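Local coordinates for protein beta-galactosidase (Geobacillus stearothermophilus, PDB 4OIF) that probably hydrolyses terminal non-reducing beta-D-galactose residues from beta-D-galactosides, as a zinc-binding, homotrimeric member of glycoside hydrolase family 42, at residues 305-315 with 456-464; 401-410 with 631-642. All coordinates share one frame; numbering follows the deposited sequence.

Contact 1. Residues 305-315 with 456-464; sequences FINDLYRSLKQ and VDVITKEHD
Val458 is the apolar plug between the helix of 305-315 and the strand of 456-464. With CG1 anti to its backbone N (chi1 178°), its two methyls both pack on the helix: CG2 lies 3.7 Å from Phe305 CE1, while CG1 meets Leu309 CD1 at the same distance. The backbones come close enough here for Leu309 CA to make a CA-H...O contact with Val458 O at 3.5 Å.

Charged groups form the second layer, a salt-bridge network of Asp308, Arg311 and Asp457. Arg311 reaches Asp308 OD1 through NH1, nearly straight, and with NH2 it serves both Asp457 OD1 (2.9 Å) and the carbonyl Val456 O (3.0 Å), so these acceptors, His352 O at NH1 and a water at NE fix the guanidinium's rotation. A second water joins Asp308 OD2 to Val456 N. On the other oxygen of Asp457, Gln315 NE2 approaches OD2 from above the carboxylate plane at 2.8 Å.

Near the helix's C-terminal part the edge of the His463 ring faces Ser312, NE2 donating to Ser312 O at 2.6 Å from above that carbonyl's plane.

Within TIM-barrel helix 296-312, the 305-312 portion crosses strand 456-459, outermost of the trimerisation domain's sheet in this chain, at -67°. Helix 438-451 packs on Phe305 and Val456 and lends Tyr446 to Asp308, and Trp419 of helix 419-427 covers Leu309 and Thr460.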
loop_
_atom_site.group_PDB
_atom_site.type_symbol
_atom_site.label_atom_id
_atom_site.label_comp_id
_atom_site.label_asym_id
_atom_site.label_seq_id
_atom_site.Cartn_x
_atom_site.Cartn_y
_atom_site.Cartn_z
ATOM N N PHE A 305 -10.440 28.754 -6.787
ATOM C CA PHE A 305 -9.668 28.426 -7.971
ATOM C C PHE A 305 -10.494 27.555 -8.907
ATOM O O PHE A 305 -10.638 27.876 -10.107
ATOM C CB PHE A 305 -8.369 27.724 -7.598
ATOM C CG PHE A 305 -7.521 27.328 -8.783
ATOM C CD1 PHE A 305 -6.604 28.222 -9.322
ATOM C CD2 PHE A 305 -7.618 26.046 -9.340
ATOM C CE1 PHE A 305 -5.799 27.852 -10.410
ATOM C CE2 PHE A 305 -6.829 25.669 -10.420
ATOM C CZ PHE A 305 -5.914 26.577 -10.961
ATOM N N ILE A 306 -11.049 26.463 -8.380
ATOM C CA ILE A 306 -11.859 25.617 -9.274
ATOM C C ILE A 306 -13.075 26.362 -9.848
ATOM O O ILE A 306 -13.414 26.210 -11.030
ATOM C CB ILE A 306 -12.351 24.337 -8.587
ATOM C CG1 ILE A 306 -11.167 23.447 -8.271
ATOM C CG2 ILE A 306 -13.271 23.553 -9.530
ATOM C CD1 ILE A 306 -10.541 22.833 -9.511
ATOM N N ASN A 307 -13.722 27.179 -9.026
ATOM C CA ASN A 307 -14.824 27.987 -9.527
ATOM C C ASN A 307 -14.377 28.862 -10.677
ATOM O O ASN A 307 -15.060 28.969 -11.675
ATOM C CB ASN A 307 -15.409 28.849 -8.426
ATOM C CG ASN A 307 -16.293 28.072 -7.480
ATOM O OD1 ASN A 307 -16.728 26.951 -7.774
ATOM N ND2 ASN A 307 -16.581 28.675 -6.336
ATOM N N ASP A 308 -13.216 29.484 -10.543
ATOM C CA ASP A 308 -12.756 30.379 -11.578
ATOM C C ASP A 308 -12.503 29.582 -12.851
ATOM O O ASP A 308 -12.831 30.022 -13.971
ATOM C CB ASP A 308 -11.514 31.124 -11.109
ATOM C CG ASP A 308 -11.831 32.132 -10.016
ATOM O OD1 ASP A 308 -13.025 32.460 -9.829
ATOM O OD2 ASP A 308 -10.897 32.597 -9.337
ATOM N N LEU A 309 -11.956 28.389 -12.676
ATOM C CA LEU A 309 -11.709 27.543 -13.822
ATOM C C LEU A 309 -13.017 27.233 -14.564
ATOM O O LEU A 309 -13.130 27.468 -15.773
ATOM C CB LEU A 309 -11.000 26.252 -13.386
ATOM C CG LEU A 309 -10.814 25.184 -14.470
ATOM C CD1 LEU A 309 -9.983 25.693 -15.646
ATOM C CD2 LEU A 309 -10.201 23.939 -13.877
ATOM N N TYR A 310 -14.012 26.739 -13.835
ATOM C CA TYR A 310 -15.237 26.251 -14.468
ATOM C C TYR A 310 -16.160 27.369 -14.962
ATOM O O TYR A 310 -16.904 27.192 -15.928
ATOM C CB TYR A 310 -15.984 25.322 -13.510
ATOM C CG TYR A 310 -15.300 23.980 -13.362
ATOM C CD1 TYR A 310 -14.360 23.560 -14.301
ATOM C CD2 TYR A 310 -15.591 23.132 -12.298
ATOM C CE1 TYR A 310 -13.725 22.343 -14.188
ATOM C CE2 TYR A 310 -14.960 21.903 -12.176
ATOM C CZ TYR A 310 -14.019 21.520 -13.124
ATOM O OH TYR A 310 -13.366 20.311 -13.026
ATOM N N ARG A 311 -16.104 28.522 -14.313
ATOM C CA ARG A 311 -16.791 29.688 -14.840
ATOM C C ARG A 311 -16.147 30.042 -16.166
ATOM O O ARG A 311 -16.830 30.192 -17.176
ATOM C CB ARG A 311 -16.723 30.875 -13.875
ATOM C CG ARG A 311 -17.569 32.086 -14.305
ATOM C CD ARG A 311 -17.104 33.344 -13.611
ATOM N NE ARG A 311 -15.687 33.566 -13.871
ATOM C CZ ARG A 311 -14.718 33.413 -12.976
ATOM N NH1 ARG A 311 -15.008 33.041 -11.732
ATOM N NH2 ARG A 311 -13.459 33.629 -13.336
ATOM N N SER A 312 -14.821 30.127 -16.169
ATOM C CA SER A 312 -14.123 30.598 -17.358
ATOM C C SER A 312 -14.256 29.701 -18.597
ATOM O O SER A 312 -14.064 30.183 -19.707
ATOM C CB SER A 312 -12.644 30.812 -17.036
ATOM O OG SER A 312 -12.487 31.837 -16.069
ATOM N N LEU A 313 -14.576 28.418 -18.427
ATOM C CA LEU A 313 -14.717 27.508 -19.580
ATOM C C LEU A 313 -15.613 28.044 -20.692
ATOM O O LEU A 313 -15.306 27.907 -21.881
ATOM C CB LEU A 313 -15.251 26.157 -19.133
ATOM C CG LEU A 313 -14.159 25.333 -18.466
ATOM C CD1 LEU A 313 -14.744 24.088 -17.835
ATOM C CD2 LEU A 313 -13.067 24.988 -19.489
ATOM N N LYS A 314 -16.723 28.655 -20.307
ATOM C CA LYS A 314 -17.634 29.201 -21.292
ATOM C C LYS A 314 -17.918 30.675 -21.027
ATOM O O LYS A 314 -18.853 31.241 -21.595
ATOM C CB LYS A 314 -18.931 28.395 -21.323
ATOM C CG LYS A 314 -18.734 26.938 -21.720
ATOM C CD LYS A 314 -20.065 26.200 -21.825
ATOM C CE LYS A 314 -20.856 26.656 -23.044
ATOM N NZ LYS A 314 -20.318 26.020 -24.274
ATOM N N GLN A 315 -17.102 31.275 -20.162
ATOM C CA GLN A 315 -17.109 32.718 -19.922
ATOM C C GLN A 315 -18.528 33.244 -19.703
ATOM O O GLN A 315 -18.954 34.231 -20.315
ATOM C CB GLN A 315 -16.423 33.443 -21.087
ATOM C CG GLN A 315 -14.900 33.257 -21.134
ATOM C CD GLN A 315 -14.146 34.167 -20.151
ATOM O OE1 GLN A 315 -13.752 35.289 -20.490
ATOM N NE2 GLN A 315 -13.948 33.681 -18.935
ATOM N N VAL A 456 -9.789 36.686 -11.155
ATOM C CA VAL A 456 -8.944 35.843 -11.986
ATOM C C VAL A 456 -9.795 34.877 -12.801
ATOM O O VAL A 456 -10.734 34.275 -12.280
ATOM C CB VAL A 456 -7.919 35.044 -11.138
ATOM C CG1 VAL A 456 -7.149 34.061 -12.011
ATOM C CG2 VAL A 456 -6.961 35.988 -10.450
ATOM N N ASP A 457 -9.490 34.776 -14.089
ATOM C CA ASP A 457 -9.989 33.693 -14.914
ATOM C C ASP A 457 -8.933 32.594 -14.934
ATOM O O ASP A 457 -7.750 32.875 -15.146
ATOM C CB ASP A 457 -10.271 34.165 -16.344
ATOM C CG ASP A 457 -11.607 34.875 -16.488
ATOM O OD1 ASP A 457 -12.296 35.119 -15.476
ATOM O OD2 ASP A 457 -11.961 35.200 -17.632
ATOM N N VAL A 458 -9.339 31.351 -14.712
ATOM C CA VAL A 458 -8.429 30.234 -14.964
ATOM C C VAL A 458 -8.826 29.624 -16.294
ATOM O O VAL A 458 -9.853 28.971 -16.399
ATOM C CB VAL A 458 -8.464 29.181 -13.847
ATOM C CG1 VAL A 458 -7.533 28.020 -14.175
ATOM C CG2 VAL A 458 -8.066 29.815 -12.521
ATOM N N ILE A 459 -8.007 29.868 -17.310
ATOM C CA ILE A 459 -8.348 29.560 -18.695
ATOM C C ILE A 459 -7.600 28.367 -19.267
ATOM O O ILE A 459 -6.709 27.804 -18.634
ATOM C CB ILE A 459 -8.060 30.756 -19.618
ATOM C CG1 ILE A 459 -6.549 31.020 -19.660
ATOM C CG2 ILE A 459 -8.876 31.992 -19.176
ATOM C CD1 ILE A 459 -6.149 32.129 -20.579
ATOM N N THR A 460 -7.985 28.002 -20.483
ATOM C CA THR A 460 -7.334 26.954 -21.244
ATOM C C THR A 460 -6.796 27.563 -22.526
ATOM O O THR A 460 -7.072 28.725 -22.814
ATOM C CB THR A 460 -8.295 25.818 -21.574
ATOM O OG1 THR A 460 -9.259 26.271 -22.534
ATOM C CG2 THR A 460 -9.005 25.371 -20.324
ATOM N N LYS A 461 -6.031 26.792 -23.297
ATOM C CA LYS A 461 -5.484 27.295 -24.554
ATOM C C LYS A 461 -6.597 27.554 -25.571
ATOM O O LYS A 461 -6.370 28.205 -26.579
ATOM C CB LYS A 461 -4.451 26.325 -25.126
ATOM C CG LYS A 461 -4.986 24.954 -25.478
ATOM C CD LYS A 461 -3.846 24.042 -25.882
ATOM C CE LYS A 461 -4.345 22.726 -26.444
ATOM N NZ LYS A 461 -4.981 21.917 -25.383
ATOM N N GLU A 462 -7.802 27.063 -25.282
ATOM C CA GLU A 462 -8.991 27.358 -26.083
ATOM C C GLU A 462 -9.548 28.776 -25.853
ATOM O O GLU A 462 -10.682 29.064 -26.234
ATOM C CB GLU A 462 -10.112 26.342 -25.779
ATOM C CG GLU A 462 -9.695 24.877 -25.768
ATOM C CD GLU A 462 -9.267 24.372 -27.135
ATOM O OE1 GLU A 462 -9.863 24.793 -28.159
ATOM O OE2 GLU A 462 -8.323 23.550 -27.179
ATOM N N HIS A 463 -8.775 29.648 -25.216
ATOM C CA HIS A 463 -9.247 30.990 -24.866
ATOM C C HIS A 463 -8.466 32.084 -25.560
ATOM O O HIS A 463 -7.312 31.905 -25.947
ATOM C CB HIS A 463 -9.160 31.241 -23.356
ATOM C CG HIS A 463 -10.299 30.673 -22.576
ATOM N ND1 HIS A 463 -10.433 29.323 -22.326
ATOM C CD2 HIS A 463 -11.354 31.272 -21.977
ATOM C CE1 HIS A 463 -11.526 29.113 -21.616
ATOM N NE2 HIS A 463 -12.105 30.279 -21.391
ATOM N N ASP A 464 -9.110 33.235 -25.673
ATOM C CA ASP A 464 -8.487 34.434 -26.184
ATOM C C ASP A 464 -7.500 34.999 -25.164
ATOM O O ASP A 464 -7.907 35.535 -24.136
ATOM C CB ASP A 464 -9.570 35.458 -26.510
ATOM C CG ASP A 464 -9.052 36.636 -27.297
ATOM O OD1 ASP A 464 -7.829 36.905 -27.276
ATOM O OD2 ASP A 464 -9.896 37.305 -27.929
HETATM O O HOH W 1 -11.158 35.344 -8.842
HETATM O O HOH W 2 -14.921 34.974 -16.437
#

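Contact 2. Residues 401-410 with 631-642; sequences MSGIVGTNRP and QARQAPECDYVF
Ile404 sits at the apolar centre, its CG1 over one face of the Tyr640 ring in a CH-pi contact, 3.7 Å from the centroid and 15° off the normal. The sulfur of Cys638 lies against the opposite face. Beyond Ile404, the methyl CE of Met401 meets the edge of the Phe642 ring at CZ, 3.6 Å away, and Ile350 of helix 341-351 closes in on Met401, Ile404 and Phe642. Gly403 runs past the phenol end of Tyr640, leaving no room there for a side chain.

The receiving surface is a beta hairpin: strands 631-634 and 638-642 pair antiparallel at the edge of the five-stranded C-terminal sheet, and the loop that leaves helix 386-399 lies across them, bending in a type II turn from Ile404 to Thr407.

Arg633 rises from the hairpin into that turn. Its chain bends at chi3 (67°), bringing NH2 within 2.6 Å of Thr407 O, in the carbonyl plane and on a lone pair; NE adds a weak bond to the same oxygen. One face of the guanidinium lies under Ile404 O, and Asp355 forms a salt bridge with NH2.

Further out, Gln634 N donates to Asn408 O at 2.8 Å, and a water links Asn408 N to Gln634 O. Arg409 grips Gln631 OE1 end-on from one face of the amide, NH1 at 3.1 Å and NH2 at 3.3 Å, the guanidinium and amide planes nearly parallel but offset; NH1 also donates to Ala351 O.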
loop_
_atom_site.group_PDB
_atom_site.type_symbol
_atom_site.label_atom_id
_atom_site.label_comp_id
_atom_site.label_asym_id
_atom_site.label_seq_id
_atom_site.Cartn_x
_atom_site.Cartn_y
_atom_site.Cartn_z
ATOM N N MET A 401 -31.682 37.753 -4.144
ATOM C CA MET A 401 -30.472 37.908 -4.954
ATOM C C MET A 401 -30.674 37.725 -6.461
ATOM O O MET A 401 -29.720 37.469 -7.191
ATOM C CB MET A 401 -29.394 36.928 -4.447
ATOM C CG MET A 401 -28.755 37.358 -3.124
ATOM S SD MET A 401 -27.807 36.077 -2.283
ATOM C CE MET A 401 -26.392 35.880 -3.362
ATOM N N SER A 402 -31.902 37.884 -6.942
ATOM C CA SER A 402 -32.188 37.576 -8.339
ATOM C C SER A 402 -31.475 38.492 -9.331
ATOM O O SER A 402 -31.352 38.161 -10.504
ATOM C CB SER A 402 -33.692 37.629 -8.583
ATOM O OG SER A 402 -34.204 38.887 -8.210
ATOM N N GLY A 403 -31.003 39.641 -8.865
ATOM C CA GLY A 403 -30.299 40.578 -9.725
ATOM C C GLY A 403 -28.904 40.107 -10.095
ATOM O O GLY A 403 -28.312 40.554 -11.080
ATOM N N ILE A 404 -28.378 39.190 -9.295
ATOM C CA ILE A 404 -27.068 38.632 -9.557
ATOM C C ILE A 404 -27.144 37.610 -10.708
ATOM O O ILE A 404 -26.165 37.395 -11.448
ATOM C CB ILE A 404 -26.506 38.009 -8.277
ATOM C CG1 ILE A 404 -26.433 39.084 -7.187
ATOM C CG2 ILE A 404 -25.134 37.404 -8.519
ATOM C CD1 ILE A 404 -26.352 38.528 -5.764
ATOM N N VAL A 405 -28.319 37.012 -10.878
ATOM C CA VAL A 405 -28.524 36.012 -11.921
ATOM C C VAL A 405 -28.109 36.528 -13.300
ATOM O O VAL A 405 -28.572 37.575 -13.759
ATOM C CB VAL A 405 -29.994 35.547 -11.980
ATOM C CG1 VAL A 405 -30.211 34.607 -13.164
ATOM C CG2 VAL A 405 -30.378 34.869 -10.678
ATOM N N GLY A 406 -27.216 35.790 -13.946
ATOM C CA GLY A 406 -26.760 36.138 -15.277
ATOM C C GLY A 406 -25.645 37.164 -15.323
ATOM O O GLY A 406 -25.121 37.445 -16.398
ATOM N N THR A 407 -25.280 37.737 -14.180
ATOM C CA THR A 407 -24.157 38.674 -14.170
ATOM C C THR A 407 -22.825 37.954 -14.370
ATOM O O THR A 407 -22.613 36.839 -13.864
ATOM C CB THR A 407 -24.078 39.484 -12.856
ATOM O OG1 THR A 407 -23.992 38.583 -11.739
ATOM C CG2 THR A 407 -25.299 40.386 -12.708
ATOM N N ASN A 408 -21.930 38.606 -15.099
ATOM C CA ASN A 408 -20.586 38.089 -15.323
ATOM C C ASN A 408 -19.557 38.809 -14.458
ATOM O O ASN A 408 -19.921 39.578 -13.557
ATOM C CB ASN A 408 -20.226 38.202 -16.803
ATOM C CG ASN A 408 -21.121 37.328 -17.683
ATOM O OD1 ASN A 408 -20.980 36.098 -17.709
ATOM N ND2 ASN A 408 -22.049 37.958 -18.400
ATOM N N ARG A 409 -18.277 38.550 -14.710
ATOM C CA ARG A 409 -17.223 39.121 -13.874
ATOM C C ARG A 409 -15.868 39.062 -14.556
ATOM O O ARG A 409 -15.029 38.215 -14.228
ATOM C CB ARG A 409 -17.147 38.410 -12.526
ATOM C CG ARG A 409 -17.402 36.907 -12.567
ATOM C CD ARG A 409 -16.965 36.274 -11.265
ATOM N NE ARG A 409 -15.514 36.336 -11.137
ATOM C CZ ARG A 409 -14.860 36.291 -9.984
ATOM N NH1 ARG A 409 -15.532 36.198 -8.846
ATOM N NH2 ARG A 409 -13.534 36.342 -9.971
ATOM N N PRO A 410 -15.643 39.987 -15.494
ATOM C CA PRO A 410 -14.439 39.985 -16.321
ATOM C C PRO A 410 -13.194 40.158 -15.470
ATOM O O PRO A 410 -13.198 40.903 -14.490
ATOM C CB PRO A 410 -14.646 41.185 -17.257
ATOM C CG PRO A 410 -16.120 41.459 -17.217
ATOM C CD PRO A 410 -16.515 41.132 -15.801
ATOM N N GLN A 631 -15.110 39.131 -3.239
ATOM C CA GLN A 631 -15.269 38.745 -4.638
ATOM C C GLN A 631 -16.522 39.368 -5.204
ATOM O O GLN A 631 -17.505 39.486 -4.496
ATOM C CB GLN A 631 -15.343 37.220 -4.781
ATOM C CG GLN A 631 -14.030 36.488 -4.546
ATOM C CD GLN A 631 -13.009 36.783 -5.616
ATOM O OE1 GLN A 631 -13.352 36.999 -6.786
ATOM N NE2 GLN A 631 -11.743 36.807 -5.223
ATOM N N ALA A 632 -16.514 39.735 -6.481
ATOM C CA ALA A 632 -17.641 40.472 -7.040
ATOM C C ALA A 632 -18.195 39.946 -8.372
ATOM O O ALA A 632 -17.503 39.290 -9.157
ATOM C CB ALA A 632 -17.251 41.914 -7.205
ATOM N N ARG A 633 -19.460 40.257 -8.618
ATOM C CA ARG A 633 -20.047 40.086 -9.938
ATOM C C ARG A 633 -20.565 41.430 -10.412
ATOM O O ARG A 633 -20.954 42.263 -9.615
ATOM C CB ARG A 633 -21.146 39.034 -9.906
ATOM C CG ARG A 633 -20.569 37.655 -9.633
ATOM C CD ARG A 633 -21.613 36.608 -9.525
ATOM N NE ARG A 633 -22.282 36.372 -10.795
ATOM C CZ ARG A 633 -23.169 35.405 -10.971
ATOM N NH1 ARG A 633 -23.464 34.609 -9.948
ATOM N NH2 ARG A 633 -23.755 35.238 -12.151
ATOM N N GLN A 634 -20.537 41.656 -11.714
ATOM C CA GLN A 634 -20.805 42.984 -12.221
ATOM C C GLN A 634 -21.995 43.000 -13.159
ATOM O O GLN A 634 -22.044 42.249 -14.131
ATOM C CB GLN A 634 -19.561 43.530 -12.923
ATOM C CG GLN A 634 -18.300 43.354 -12.101
ATOM C CD GLN A 634 -17.160 44.242 -12.558
ATOM O OE1 GLN A 634 -16.308 43.828 -13.341
ATOM N NE2 GLN A 634 -17.136 45.467 -12.061
ATOM N N ALA A 635 -22.960 43.858 -12.842
ATOM C CA ALA A 635 -24.126 44.091 -13.688
ATOM C C ALA A 635 -23.920 45.396 -14.470
ATOM O O ALA A 635 -22.992 46.148 -14.173
ATOM C CB ALA A 635 -25.385 44.148 -12.838
ATOM N N PRO A 636 -24.761 45.661 -15.486
ATOM C CA PRO A 636 -24.592 46.939 -16.189
ATOM C C PRO A 636 -24.724 48.127 -15.242
ATOM O O PRO A 636 -23.900 49.040 -15.260
ATOM C CB PRO A 636 -25.731 46.932 -17.209
ATOM C CG PRO A 636 -26.055 45.496 -17.418
ATOM C CD PRO A 636 -25.817 44.831 -16.097
ATOM N N GLU A 637 -25.749 48.079 -14.399
ATOM C CA GLU A 637 -26.074 49.169 -13.495
ATOM C C GLU A 637 -25.313 49.149 -12.165
ATOM O O GLU A 637 -25.230 50.182 -11.501
ATOM C CB GLU A 637 -27.579 49.165 -13.212
ATOM C CG GLU A 637 -28.076 48.001 -12.351
ATOM C CD GLU A 637 -28.292 46.706 -13.135
ATOM O OE1 GLU A 637 -27.822 46.608 -14.284
ATOM O OE2 GLU A 637 -28.943 45.784 -12.594
ATOM N N CYS A 638 -24.770 48.001 -11.762
ATOM C CA CYS A 638 -24.125 47.933 -10.450
ATOM C C CYS A 638 -23.182 46.761 -10.205
ATOM O O CYS A 638 -23.185 45.755 -10.914
ATOM C CB CYS A 638 -25.191 47.917 -9.356
ATOM S SG CYS A 638 -26.123 46.402 -9.308
ATOM N N ASP A 639 -22.375 46.917 -9.166
ATOM C CA ASP A 639 -21.514 45.854 -8.693
ATOM C C ASP A 639 -22.188 45.123 -7.525
ATOM O O ASP A 639 -22.823 45.743 -6.674
ATOM C CB ASP A 639 -20.147 46.416 -8.279
ATOM C CG ASP A 639 -19.292 46.837 -9.477
ATOM O OD1 ASP A 639 -19.384 46.201 -10.555
ATOM O OD2 ASP A 639 -18.515 47.804 -9.330
ATOM N N TYR A 640 -22.080 43.800 -7.518
ATOM C CA TYR A 640 -22.483 42.979 -6.382
ATOM C C TYR A 640 -21.242 42.391 -5.749
ATOM O O TYR A 640 -20.517 41.629 -6.370
ATOM C CB TYR A 640 -23.426 41.855 -6.791
ATOM C CG TYR A 640 -24.734 42.304 -7.373
ATOM C CD1 TYR A 640 -24.981 42.195 -8.739
ATOM C CD2 TYR A 640 -25.731 42.828 -6.563
ATOM C CE1 TYR A 640 -26.187 42.600 -9.279
ATOM C CE2 TYR A 640 -26.940 43.229 -7.095
ATOM C CZ TYR A 640 -27.164 43.115 -8.450
ATOM O OH TYR A 640 -28.367 43.513 -8.987
ATOM N N VAL A 641 -21.011 42.742 -4.499
ATOM C CA VAL A 641 -19.773 42.421 -3.843
ATOM C C VAL A 641 -20.023 41.535 -2.634
ATOM O O VAL A 641 -20.881 41.809 -1.815
ATOM C CB VAL A 641 -19.050 43.713 -3.445
ATOM C CG1 VAL A 641 -17.694 43.402 -2.831
ATOM C CG2 VAL A 641 -18.896 44.615 -4.680
ATOM N N PHE A 642 -19.273 40.452 -2.544
ATOM C CA PHE A 642 -19.371 39.511 -1.442
ATOM C C PHE A 642 -18.158 39.669 -0.538
ATOM O O PHE A 642 -17.012 39.503 -0.985
ATOM C CB PHE A 642 -19.442 38.068 -1.957
ATOM C CG PHE A 642 -20.706 37.728 -2.681
ATOM C CD1 PHE A 642 -20.965 38.243 -3.944
ATOM C CD2 PHE A 642 -21.626 36.861 -2.115
ATOM C CE1 PHE A 642 -22.140 37.919 -4.624
ATOM C CE2 PHE A 642 -22.804 36.526 -2.788
ATOM C CZ PHE A 642 -23.061 37.060 -4.044
HETATM O O HOH W 3 -23.173 41.064 -16.161
#

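How the contacts relate
The two contacts lie about 18 Å apart, centre to centre, and their segments alternate along the chain: 305-315, 401-410, 456-464, then 631-642. Contact 1 docks a barrel helix on the trimerisation domain's sheet; contact 2 holds the loop between helix 386-399 and strand 413-416 on the C-terminal sheet. Strand 413-416 pairs with 456-459, so the loop of contact 2 runs directly into the strand beside that of contact 1. They meet where Arg409 NE comes within 3.4 Å of Arg311 NH1, like charges with carboxylate Asp308 close by. Barrel, trimerisation domain and C-terminal sheet thus converge around this loop; no neighbouring subunit touches either contact.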